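Local coordinates for protein phosphorylated carbohydrates phosphatase TM_1254 (Thermotoga maritima msb8, PDB 3KBB) that dephosphorylates phosphorylated sugars such as erythrose 4-phosphate, fructose 6-phosphate and mannose 6-phosphate, using a divalent metal cation, with highest activity when the metal is cobalt, at residues A[6-11]-A[112-117]; A[136-139]-A[143-146]; A[168-173]-A[179-184]. All coordinates share one frame; numbering follows the deposited sequence. Where two conformers were deposited one is given.

All three contacts belong to the Rossmann-like core domain of a HAD-like hydrolase, built round a six-stranded parallel sheet, interaction 2 at its surface. They follow one another along the chain. Interaction 1 joins the loop after strand 3-7 to helix 111-120, interaction 2 fastens the loop after strand 129-131 to the start of helix 144-153, and interaction 3 packs helix 167-175 on strand 181-184. Their centres lie about 14 to 17 Å apart. Interactions 1 and 3 touch at Val184, interactions 2 and 3 through Pro143 and Tyr146. Interaction 1 carries the probable nucleophile, Asp7; the side chains of Ile145 and Val170 lie about 7 and 9 Å from its own, so the other two contacts pack elements near the site.

Interaction 1 (A[6-11]-A[112-117]); sequences FDMDGV and REALER. With SO4 (sulfate ion), chain D.
The DxD motif of the HAD phosphatases, at the C-terminal end of strand 3-7, meets helix 111-120 chiefly through Met8, whose long side chain reaches Ala114 and Arg117. Met8 is present as selenomethionine. Its CG lies anti to the backbone N (chi1 -176°), and a second extended torsion carries SE straight out toward the helix before the chain bends at its end. The terminal CE rests 3.7 Å from Ala114 CB, with SE 3.9 Å from the same methyl; a small alanine lets the loop residue lie close to the helix. CE also comes within 3.5 Å of Arg117 NH1, the two side chains crossing at about a right angle. Asp9 OD1 stands 4.2 Å from Arg117 NH1, too far and too tilted for more than charge attraction; its hydrogen-bonding partner is the hydroxyl of Thr15. Both approaches to Arg117 hold for one of its two conformers and are therefore tentative.

Beside the loop lies a sulfate, probably from the crystallisation liquor, with its O1 3.6 Å from Met8 CB. Asp9 N donates a nearly straight hydrogen bond to sulfate O1 (2.9 Å, 164°), and Thr107, Ser108, Thr109 and Lys140 also bind the ion. Asp7, the nucleophile by similarity, has OD1 2.9 Å from sulfate O4, and the same carboxylate oxygen forms a salt bridge with Lys140. Replacing Asp7 by an alanine would probably leave Lys140 without its carboxylate mate and open a gap beside the sulfate. Gly10, with phi of 93°, suits the turn, because a side chain there would press on the preceding carbonyl. Aspartates two residues apart at the end of the first strand, beside a site that accepts a phosphate-like anion, are the hallmark of HAD motif I.

Interaction 2 (A[136-139]-A[143-146]); sequences VKNG and PEIY
A chi1 of -158° swings CG of Glu144 to the far side of CB from the backbone N, and the extended chain beyond carries its carboxylate from the first turn of helix 144-153 to the amides of Lys137 and Asn138. The contact closes the loop around Lys140, which lies between the segments and probably corresponds to the lysine of HAD motif III. Lys137 N donates to Glu144 OE2 at 2.8 Å and Asn138 N to Glu144 OE1 at 2.9 Å, so each oxygen takes one of two successive amides. Both bonds are nearly straight, yet each amide stands above the carboxylate plane, by about 37° in the first case. Glutamate suits the place because it is long enough to reach the loop from the helix and offers two acceptors.

Val136 supplies the apolar side of the joint: its CB lies 3.9 Å from Glu144 CG, and CG1 packs 3.8 Å from Ile145 CA. Asp142 OD1 accepts a hydrogen bond from Glu144 N, and the Tyr146 hydroxyl is hydrogen-bonded to Glu164. A water meets the next helix amide, accepting from Ile145 N at 2.8 Å and donating to Asn138 O at the same distance.

Interaction 3 (A[168-173]-A[179-184]); sequences SGVEAA and ERIYGV. With SO4 (sulfate ion), chain E.
Ile181 has the largest share of this contact, its branched side chain pointing from strand 181-184 onto Val170 and Ala173 of helix 167-175. The two ends of the isoleucine have different tasks. CG2, held anti to the backbone N by a chi1 of -58°, meets both methyls of Val170, at 3.9 Å from CG2 and 4.0 Å from CG1, the two side chains crossing at a slant. CG1 runs the other way along the helix and brings CD1 to 3.7 Å from Ala173 CB and 3.8 Å from Val170 O.

Val170 and Ala173 are three residues apart, close to one helical turn, and so present adjoining surfaces to the strand. The branched methyls of Val170 and Ile181 pack against each other between helix and strand, while the alanine leaves CD1 room to approach. Tyr182 points to the other side of the sheet, where helix 208-215 covers it. Near the helix start, Ser168 N donates a short, nearly straight hydrogen bond to O2 of a sulfate probably from the crystallisation liquor. Helix 167-175 laid over the sheet between parallel strands 160-164 and 181-184 is the beta-alpha-beta crossover from which the Rossmann-like HAD core is built.

Interaction 1 (A[6-11]-A[112-117])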
ATOM      1  N   PHE A   6       2.768  -1.652  -9.792  1.00 16.08           N
ATOM      2  CA  PHE A   6       1.976  -2.051  -8.643  1.00 17.61           C
ATOM      3  C   PHE A   6       2.086  -1.022  -7.545  1.00 17.20           C
ATOM      4  O   PHE A   6       3.195  -0.610  -7.177  1.00 18.15           O
ATOM      5  CB  PHE A   6       2.485  -3.368  -8.068  1.00 17.36           C
ATOM      6  CG  PHE A   6       2.131  -4.576  -8.896  1.00 18.82           C
ATOM      7  CD1 PHE A   6       1.052  -5.396  -8.530  1.00 18.71           C
ATOM      8  CD2 PHE A   6       2.864  -4.887 -10.054  1.00 22.23           C
ATOM      9  CE1 PHE A   6       0.719  -6.546  -9.306  1.00 19.38           C
ATOM     10  CE2 PHE A   6       2.530  -6.018 -10.818  1.00 18.96           C
ATOM     11  CZ  PHE A   6       1.439  -6.821 -10.442  1.00 19.54           C
ATOM     12  N   ASP A   7       0.967  -0.665  -6.934  1.00 17.12           N
ATOM     13  CA  ASP A   7       1.021  -0.084  -5.589  1.00 18.01           C
ATOM     14  C   ASP A   7       1.456  -1.169  -4.596  1.00 18.29           C
ATOM     15  O   ASP A   7       1.327  -2.372  -4.885  1.00 17.30           O
ATOM     16  CB  ASP A   7      -0.359   0.459  -5.213  1.00 18.39           C
ATOM     17  CG  ASP A   7      -0.326   1.298  -3.949  1.00 21.42           C
ATOM     18  OD1 ASP A   7       0.716   1.920  -3.669  1.00 20.26           O
ATOM     19  OD2 ASP A   7      -1.333   1.279  -3.234  1.00 26.11           O
HETATM   20  N   MSE A   8       2.012  -0.770  -3.451  1.00 17.47           N
HETATM   21  CA  MSE A   8       2.531  -1.762  -2.493  1.00 17.97           C
HETATM   22  C   MSE A   8       1.456  -2.176  -1.502  1.00 17.99           C
HETATM   23  O   MSE A   8       0.924  -3.299  -1.577  1.00 17.09           O
HETATM   24  CB  MSE A   8       3.798  -1.227  -1.795  1.00 18.44           C
HETATM   25  CG  MSE A   8       4.355  -2.259  -0.912  1.00 16.15           C
HETATM   26 SE   MSE A   8       5.945  -1.642   0.051  1.00 22.89          SE
HETATM   27  CE  MSE A   8       5.151  -0.321   1.206  1.00 16.05           C
ATOM     28  N   ASP A   9       1.107  -1.275  -0.595  1.00 18.12           N
ATOM     29  CA  ASP A   9       0.211  -1.650   0.468  1.00 19.86           C
ATOM     30  C   ASP A   9      -1.204  -1.742  -0.051  1.00 20.29           C
ATOM     31  O   ASP A   9      -1.731  -0.799  -0.643  1.00 21.68           O
ATOM     32  CB  ASP A   9       0.256  -0.638   1.578  1.00 21.08           C
ATOM     33  CG  ASP A   9      -0.580  -1.068   2.745  1.00 23.41           C
ATOM     34  OD1 ASP A   9      -0.121  -1.944   3.475  1.00 27.19           O
ATOM     35  OD2 ASP A   9      -1.706  -0.548   2.910  1.00 30.52           O
ATOM     36  N   GLY A  10      -1.807  -2.875   0.211  1.00 20.95           N
ATOM     37  CA  GLY A  10      -3.156  -3.143  -0.258  1.00 22.05           C
ATOM     38  C   GLY A  10      -3.188  -3.871  -1.590  1.00 22.62           C
ATOM     39  O   GLY A  10      -4.269  -4.187  -2.094  1.00 24.21           O
ATOM     40  N   VAL A  11      -2.023  -4.131  -2.177  1.00 21.07           N
ATOM     41  CA  VAL A  11      -1.952  -4.914  -3.391  1.00 20.26           C
ATOM     42  C   VAL A  11      -0.982  -6.047  -3.161  1.00 20.47           C
ATOM     43  O   VAL A  11      -1.358  -7.193  -3.209  1.00 20.49           O
ATOM     44  CB  VAL A  11      -1.517  -4.070  -4.629  1.00 21.35           C
ATOM     45  CG1 VAL A  11      -1.466  -4.908  -5.854  1.00 20.41           C
ATOM     46  CG2 VAL A  11      -2.418  -2.835  -4.826  1.00 19.65           C
ATOM     47  N   ARG A 112      12.915   3.765   3.083  1.00 19.44           N
ATOM     48  CA  ARG A 112      13.574   2.833   4.005  1.00 19.54           C
ATOM     49  C   ARG A 112      12.567   1.869   4.650  1.00 20.01           C
ATOM     50  O   ARG A 112      12.746   0.636   4.661  1.00 19.35           O
ATOM     51  CB  ARG A 112      14.373   3.602   5.072  1.00 21.37           C
ATOM     52  CG  ARG A 112      15.199   2.721   5.917  1.00 23.87           C
ATOM     53  CD  ARG A 112      16.335   3.518   6.479  1.00 27.06           C
ATOM     54  NE  ARG A 112      15.861   4.570   7.371  1.00 26.81           N
ATOM     55  CZ  ARG A 112      15.555   4.371   8.649  1.00 31.71           C
ATOM     56  NH1 ARG A 112      15.660   3.149   9.168  1.00 32.75           N
ATOM     57  NH2 ARG A 112      15.148   5.388   9.407  1.00 33.31           N
ATOM     58  N   GLU A 113      11.457   2.434   5.101  1.00 20.82           N
ATOM     59  CA  GLU A 113      10.364   1.654   5.682  1.00 21.83           C
ATOM     60  C   GLU A 113       9.787   0.625   4.685  1.00 21.31           C
ATOM     61  O   GLU A 113       9.545  -0.517   5.051  1.00 20.15           O
ATOM     62  CB  GLU A 113       9.269   2.616   6.134  1.00 21.86           C
ATOM     63  CG  GLU A 113       8.263   1.981   7.071  1.00 26.20           C
ATOM     64  CD  GLU A 113       6.960   2.783   7.206  0.50 24.82           C
ATOM     65  OE1 GLU A 113       6.947   4.022   6.993  0.50 21.47           O
ATOM     66  OE2 GLU A 113       5.941   2.141   7.542  0.50 26.94           O
ATOM     67  N   ALA A 114       9.529   1.063   3.437  1.00 20.95           N
ATOM     68  CA  ALA A 114       8.947   0.188   2.434  1.00 19.84           C
ATOM     69  C   ALA A 114       9.872  -0.960   2.090  1.00 20.02           C
ATOM     70  O   ALA A 114       9.452  -2.106   2.022  1.00 19.64           O
ATOM     71  CB  ALA A 114       8.603   0.983   1.148  1.00 19.77           C
ATOM     72  N   LEU A 115      11.164  -0.668   1.891  1.00 19.58           N
ATOM     73  CA  LEU A 115      12.124  -1.721   1.558  1.00 21.22           C
ATOM     74  C   LEU A 115      12.236  -2.792   2.629  1.00 23.44           C
ATOM     75  O   LEU A 115      12.416  -3.967   2.290  1.00 23.31           O
ATOM     76  CB  LEU A 115      13.510  -1.122   1.220  1.00 20.81           C
ATOM     77  CG  LEU A 115      13.566  -0.353  -0.111  1.00 19.29           C
ATOM     78  CD1 LEU A 115      14.930   0.406  -0.290  1.00 17.23           C
ATOM     79  CD2 LEU A 115      13.340  -1.263  -1.313  1.00 21.31           C
ATOM     80  N   GLU A 116      12.136  -2.419   3.902  1.00 24.83           N
ATOM     81  CA  GLU A 116      12.184  -3.367   5.031  0.50 26.70           C
ATOM     82  C   GLU A 116      11.081  -4.429   4.845  1.00 26.95           C
ATOM     83  O   GLU A 116      11.295  -5.648   4.939  1.00 27.20           O
ATOM     84  CB  GLU A 116      11.939  -2.612   6.344  0.50 26.83           C
ATOM     85  CG  GLU A 116      13.049  -1.675   6.808  0.50 28.64           C
ATOM     86  CD  GLU A 116      12.731  -0.952   8.122  0.50 28.78           C
ATOM     87  OE1 GLU A 116      11.828  -1.408   8.865  0.50 29.72           O
ATOM     88  OE2 GLU A 116      13.381   0.088   8.408  0.50 31.53           O
ATOM     89  N   ARG A 117       9.867  -3.930   4.576  1.00 26.61           N
ATOM     90  CA  ARG A 117       8.693  -4.813   4.375  0.50 26.43           C
ATOM     91  C   ARG A 117       8.886  -5.732   3.189  1.00 26.37           C
ATOM     92  O   ARG A 117       8.695  -6.943   3.284  1.00 26.94           O
ATOM     93  CB  ARG A 117       7.420  -3.996   4.145  0.50 26.64           C
ATOM     94  CG  ARG A 117       6.812  -3.384   5.386  0.50 26.93           C
ATOM     95  CD  ARG A 117       5.475  -2.740   5.043  0.50 25.14           C
ATOM     96  NE  ARG A 117       5.257  -1.549   5.857  0.50 26.83           N
ATOM     97  CZ  ARG A 117       4.438  -0.559   5.555  0.50 23.48           C
ATOM     98  NH1 ARG A 117       3.727  -0.574   4.425  0.50 25.62           N
ATOM     99  NH2 ARG A 117       4.351   0.467   6.390  0.50 25.71           N
TER
HETATM  100  S   SO4 D 226       1.017   2.829  -0.489  0.50 27.07           S
HETATM  101  O1  SO4 D 226       1.643   1.575  -0.936  0.50 14.21           O
HETATM  102  O2  SO4 D 226      -0.321   2.566   0.034  0.50 20.72           O
HETATM  103  O3  SO4 D 226       1.753   3.379   0.672  0.50 24.57           O
HETATM  104  O4  SO4 D 226       0.876   3.864  -1.571  0.50 20.48           O

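Interaction 2 (A[136-139]-A[143-146])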
ATOM      1  N   VAL A 136       9.039  12.236  -3.992  1.00 19.13           N
ATOM      2  CA  VAL A 136       8.281  13.268  -4.695  1.00 18.87           C
ATOM      3  C   VAL A 136       7.942  14.432  -3.769  1.00 19.98           C
ATOM      4  O   VAL A 136       7.865  14.234  -2.551  1.00 21.20           O
ATOM      5  CB  VAL A 136       6.952  12.689  -5.260  1.00 17.62           C
ATOM      6  CG1 VAL A 136       7.287  11.626  -6.325  1.00 21.17           C
ATOM      7  CG2 VAL A 136       6.123  12.084  -4.147  1.00 18.90           C
ATOM      8  N   LYS A 137       7.703  15.600  -4.364  1.00 20.83           N
ATOM      9  CA  LYS A 137       7.310  16.791  -3.596  1.00 21.78           C
ATOM     10  C   LYS A 137       5.882  16.661  -3.058  1.00 22.82           C
ATOM     11  O   LYS A 137       5.620  16.897  -1.862  1.00 23.45           O
ATOM     12  CB  LYS A 137       7.469  18.039  -4.459  1.00 22.52           C
ATOM     13  CG  LYS A 137       7.064  19.332  -3.701  1.00 24.58           C
ATOM     14  CD  LYS A 137       7.403  20.568  -4.490  0.50 25.95           C
ATOM     15  CE  LYS A 137       6.937  21.799  -3.749  0.50 27.49           C
ATOM     16  NZ  LYS A 137       6.941  22.955  -4.676  0.50 29.40           N
ATOM     17  N   ASN A 138       4.960  16.289  -3.947  1.00 21.02           N
ATOM     18  CA  ASN A 138       3.527  16.182  -3.636  1.00 21.02           C
ATOM     19  C   ASN A 138       3.064  14.758  -3.874  1.00 21.09           C
ATOM     20  O   ASN A 138       3.344  14.210  -4.952  1.00 19.90           O
ATOM     21  CB  ASN A 138       2.758  17.127  -4.544  1.00 21.83           C
ATOM     22  CG  ASN A 138       3.117  18.586  -4.303  1.00 25.51           C
ATOM     23  OD1 ASN A 138       3.479  19.304  -5.227  1.00 29.46           O
ATOM     24  ND2 ASN A 138       3.049  19.009  -3.054  1.00 23.71           N
ATOM     25  N   GLY A 139       2.408  14.150  -2.877  1.00 20.39           N
ATOM     26  CA  GLY A 139       2.019  12.730  -3.005  1.00 20.53           C
ATOM     27  C   GLY A 139       0.634  12.591  -3.639  1.00 20.02           C
ATOM     28  O   GLY A 139       0.042  13.565  -4.078  1.00 18.83           O
ATOM     29  N   PRO A 143      -0.221  13.599  -9.686  1.00 17.24           N
ATOM     30  CA  PRO A 143       0.383  12.570 -10.569  1.00 17.18           C
ATOM     31  C   PRO A 143       1.924  12.450 -10.463  1.00 17.18           C
ATOM     32  O   PRO A 143       2.489  11.521 -11.079  1.00 16.15           O
ATOM     33  CB  PRO A 143      -0.011  13.048 -11.965  1.00 17.57           C
ATOM     34  CG  PRO A 143      -0.144  14.574 -11.769  1.00 17.73           C
ATOM     35  CD  PRO A 143      -0.793  14.708 -10.467  1.00 17.55           C
ATOM     36  N   GLU A 144       2.585  13.331  -9.694  1.00 16.43           N
ATOM     37  CA  GLU A 144       4.059  13.278  -9.558  1.00 16.69           C
ATOM     38  C   GLU A 144       4.656  11.860  -9.429  1.00 16.82           C
ATOM     39  O   GLU A 144       5.618  11.487 -10.152  1.00 17.22           O
ATOM     40  CB  GLU A 144       4.514  14.165  -8.397  1.00 17.10           C
ATOM     41  CG  GLU A 144       5.952  14.565  -8.553  1.00 18.89           C
ATOM     42  CD  GLU A 144       6.467  15.429  -7.397  1.00 21.21           C
ATOM     43  OE1 GLU A 144       5.638  16.080  -6.733  1.00 20.32           O
ATOM     44  OE2 GLU A 144       7.714  15.443  -7.207  1.00 23.95           O
ATOM     45  N   ILE A 145       4.122  11.073  -8.502  1.00 15.99           N
ATOM     46  CA  ILE A 145       4.678   9.748  -8.260  1.00 15.40           C
ATOM     47  C   ILE A 145       4.624   8.828  -9.486  1.00 15.73           C
ATOM     48  O   ILE A 145       5.597   8.149  -9.787  1.00 16.01           O
ATOM     49  CB  ILE A 145       4.069   9.102  -7.008  1.00 15.84           C
ATOM     50  CG1 ILE A 145       4.946   7.931  -6.523  1.00 17.42           C
ATOM     51  CG2 ILE A 145       2.606   8.751  -7.184  1.00 15.45           C
ATOM     52  CD1 ILE A 145       4.518   7.356  -5.205  1.00 20.50           C
ATOM     53  N   TYR A 146       3.486   8.832 -10.191  1.00 15.64           N
ATOM     54  CA  TYR A 146       3.394   8.010 -11.418  1.00 15.86           C
ATOM     55  C   TYR A 146       4.217   8.580 -12.559  1.00 15.50           C
ATOM     56  O   TYR A 146       4.758   7.816 -13.338  1.00 14.18           O
ATOM     57  CB  TYR A 146       1.924   7.794 -11.822  1.00 15.39           C
ATOM     58  CG  TYR A 146       1.366   6.696 -10.935  1.00 16.18           C
ATOM     59  CD1 TYR A 146       1.690   5.338 -11.166  1.00 18.56           C
ATOM     60  CD2 TYR A 146       0.549   6.998  -9.846  1.00 17.48           C
ATOM     61  CE1 TYR A 146       1.217   4.334 -10.336  1.00 21.76           C
ATOM     62  CE2 TYR A 146       0.062   6.000  -8.995  1.00 16.41           C
ATOM     63  CZ  TYR A 146       0.412   4.657  -9.252  1.00 18.36           C
ATOM     64  OH  TYR A 146      -0.037   3.641  -8.439  1.00 21.96           O
TER
HETATM   65  O   HOH W   1       2.446  11.987  -6.396  1.00 17.56           O
HETATM   66  O   HOH W   2       3.862  17.894  -7.701  1.00 24.32           O

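Interaction 3 (A[168-173]-A[179-184])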
ATOM      1  N   SER A 168      -7.196   7.994  -4.227  1.00 17.81           N
ATOM      2  CA  SER A 168      -6.123   8.949  -4.520  1.00 19.02           C
ATOM      3  C   SER A 168      -5.060   8.354  -5.426  1.00 17.39           C
ATOM      4  O   SER A 168      -4.537   9.067  -6.287  1.00 17.92           O
ATOM      5  CB  SER A 168      -5.496   9.466  -3.230  1.00 19.21           C
ATOM      6  OG  SER A 168      -6.457  10.338  -2.645  1.00 25.86           O
ATOM      7  N   GLY A 169      -4.813   7.057  -5.277  1.00 18.04           N
ATOM      8  CA  GLY A 169      -3.838   6.324  -6.164  1.00 16.22           C
ATOM      9  C   GLY A 169      -4.344   6.252  -7.613  1.00 16.48           C
ATOM     10  O   GLY A 169      -3.639   6.527  -8.599  1.00 16.33           O
ATOM     11  N   VAL A 170      -5.606   5.883  -7.754  1.00 14.44           N
ATOM     12  CA  VAL A 170      -6.202   5.846  -9.095  1.00 14.94           C
ATOM     13  C   VAL A 170      -6.220   7.213  -9.730  1.00 15.33           C
ATOM     14  O   VAL A 170      -5.878   7.365 -10.892  1.00 15.39           O
ATOM     15  CB  VAL A 170      -7.617   5.215  -9.038  1.00 14.24           C
ATOM     16  CG1 VAL A 170      -8.308   5.347 -10.418  1.00 15.92           C
ATOM     17  CG2 VAL A 170      -7.525   3.736  -8.584  1.00 15.49           C
ATOM     18  N   GLU A 171      -6.603   8.237  -8.966  1.00 14.74           N
ATOM     19  CA  GLU A 171      -6.578   9.588  -9.492  1.00 16.10           C
ATOM     20  C   GLU A 171      -5.187   9.996  -9.975  1.00 15.34           C
ATOM     21  O   GLU A 171      -5.052  10.601 -11.049  1.00 16.24           O
ATOM     22  CB  GLU A 171      -7.062  10.590  -8.436  1.00 16.28           C
ATOM     23  CG  GLU A 171      -8.575  10.469  -8.168  1.00 20.01           C
ATOM     24  CD  GLU A 171      -9.057  11.352  -7.009  1.00 21.75           C
ATOM     25  OE1 GLU A 171      -8.213  11.952  -6.309  1.00 24.94           O
ATOM     26  OE2 GLU A 171     -10.295  11.399  -6.775  1.00 27.01           O
ATOM     27  N   ALA A 172      -4.168   9.646  -9.187  1.00 14.80           N
ATOM     28  CA  ALA A 172      -2.802  10.030  -9.513  1.00 15.12           C
ATOM     29  C   ALA A 172      -2.335   9.372 -10.836  1.00 13.65           C
ATOM     30  O   ALA A 172      -1.781  10.063 -11.739  1.00 14.20           O
ATOM     31  CB  ALA A 172      -1.870   9.666  -8.361  1.00 16.41           C
ATOM     32  N   ALA A 173      -2.598   8.074 -10.966  1.00 14.39           N
ATOM     33  CA  ALA A 173      -2.178   7.373 -12.179  1.00 15.19           C
ATOM     34  C   ALA A 173      -2.947   7.924 -13.385  1.00 15.23           C
ATOM     35  O   ALA A 173      -2.362   8.168 -14.432  1.00 16.87           O
ATOM     36  CB  ALA A 173      -2.389   5.866 -12.068  1.00 16.53           C
ATOM     37  N   GLU A 179      -4.193   5.015 -18.645  1.00 19.59           N
ATOM     38  CA  GLU A 179      -5.617   4.617 -18.776  1.00 20.54           C
ATOM     39  C   GLU A 179      -5.943   3.254 -18.176  1.00 19.86           C
ATOM     40  O   GLU A 179      -7.033   3.055 -17.602  1.00 20.16           O
ATOM     41  CB  GLU A 179      -6.044   4.698 -20.241  1.00 22.06           C
ATOM     42  CG  GLU A 179      -6.240   6.164 -20.691  1.00 27.13           C
ATOM     43  CD  GLU A 179      -7.332   6.901 -19.937  0.50 29.34           C
ATOM     44  OE1 GLU A 179      -8.511   6.475 -20.002  0.50 33.17           O
ATOM     45  OE2 GLU A 179      -7.017   7.923 -19.293  0.50 30.24           O
ATOM     46  N   ARG A 180      -5.026   2.304 -18.337  1.00 18.72           N
ATOM     47  CA  ARG A 180      -5.265   0.942 -17.879  1.00 18.61           C
ATOM     48  C   ARG A 180      -4.968   0.765 -16.391  1.00 18.66           C
ATOM     49  O   ARG A 180      -3.876   0.277 -16.020  1.00 18.06           O
ATOM     50  CB  ARG A 180      -4.516  -0.107 -18.694  1.00 19.01           C
ATOM     51  CG  ARG A 180      -4.727  -0.029 -20.198  1.00 21.46           C
ATOM     52  CD  ARG A 180      -4.079  -1.248 -20.851  1.00 26.44           C
ATOM     53  NE  ARG A 180      -4.326  -1.253 -22.290  1.00 29.30           N
ATOM     54  CZ  ARG A 180      -5.128  -2.116 -22.921  0.70 30.40           C
ATOM     55  NH1 ARG A 180      -5.782  -3.069 -22.243  0.70 25.42           N
ATOM     56  NH2 ARG A 180      -5.262  -2.014 -24.240  0.70 29.19           N
ATOM     57  N   ILE A 181      -5.920   1.190 -15.558  1.00 16.33           N
ATOM     58  CA  ILE A 181      -5.780   1.130 -14.094  1.00 16.38           C
ATOM     59  C   ILE A 181      -6.787   0.148 -13.526  1.00 17.26           C
ATOM     60  O   ILE A 181      -7.999   0.306 -13.778  1.00 16.64           O
ATOM     61  CB  ILE A 181      -6.046   2.520 -13.471  1.00 15.17           C
ATOM     62  CG1 ILE A 181      -5.072   3.558 -14.068  1.00 15.56           C
ATOM     63  CG2 ILE A 181      -5.908   2.463 -11.914  1.00 15.64           C
ATOM     64  CD1 ILE A 181      -5.558   4.954 -13.839  1.00 16.07           C
ATOM     65  N   TYR A 182      -6.317  -0.881 -12.824  1.00 16.21           N
ATOM     66  CA  TYR A 182      -7.213  -1.841 -12.194  1.00 17.26           C
ATOM     67  C   TYR A 182      -7.307  -1.493 -10.720  1.00 17.55           C
ATOM     68  O   TYR A 182      -6.288  -1.179 -10.077  1.00 16.24           O
ATOM     69  CB  TYR A 182      -6.693  -3.270 -12.357  1.00 17.63           C
ATOM     70  CG  TYR A 182      -6.864  -3.763 -13.780  1.00 18.40           C
ATOM     71  CD1 TYR A 182      -7.998  -4.506 -14.149  1.00 20.32           C
ATOM     72  CD2 TYR A 182      -5.944  -3.425 -14.768  1.00 20.12           C
ATOM     73  CE1 TYR A 182      -8.175  -4.919 -15.467  1.00 19.03           C
ATOM     74  CE2 TYR A 182      -6.092  -3.838 -16.083  1.00 17.89           C
ATOM     75  CZ  TYR A 182      -7.223  -4.570 -16.446  1.00 20.21           C
ATOM     76  OH  TYR A 182      -7.413  -5.004 -17.741  1.00 19.45           O
ATOM     77  N   GLY A 183      -8.516  -1.531 -10.175  1.00 17.59           N
ATOM     78  CA  GLY A 183      -8.688  -1.284  -8.763  1.00 17.91           C
ATOM     79  C   GLY A 183      -8.678  -2.590  -7.994  1.00 18.43           C
ATOM     80  O   GLY A 183      -9.488  -3.486  -8.242  1.00 20.34           O
ATOM     81  N   VAL A 184      -7.765  -2.699  -7.036  1.00 16.87           N
ATOM     82  CA  VAL A 184      -7.589  -3.928  -6.257  1.00 18.23           C
ATOM     83  C   VAL A 184      -8.387  -3.848  -4.971  1.00 19.32           C
ATOM     84  O   VAL A 184      -8.240  -2.888  -4.215  1.00 19.01           O
ATOM     85  CB  VAL A 184      -6.069  -4.179  -5.930  1.00 18.61           C
ATOM     86  CG1 VAL A 184      -5.945  -5.461  -5.062  1.00 19.41           C
ATOM     87  CG2 VAL A 184      -5.336  -4.368  -7.237  1.00 18.00           C
TER
HETATM   88  S   SO4 E 227      -7.683   8.023  -0.389  0.60 37.54           S
HETATM   89  O1  SO4 E 227      -6.412   8.449   0.212  0.60 38.16           O
HETATM   90  O2  SO4 E 227      -7.407   7.434  -1.656  0.60 28.12           O
HETATM   91  O3  SO4 E 227      -8.308   6.967   0.432  0.60 36.25           O
HETATM   92  O4  SO4 E 227      -8.576   9.180  -0.531  0.60 37.76           O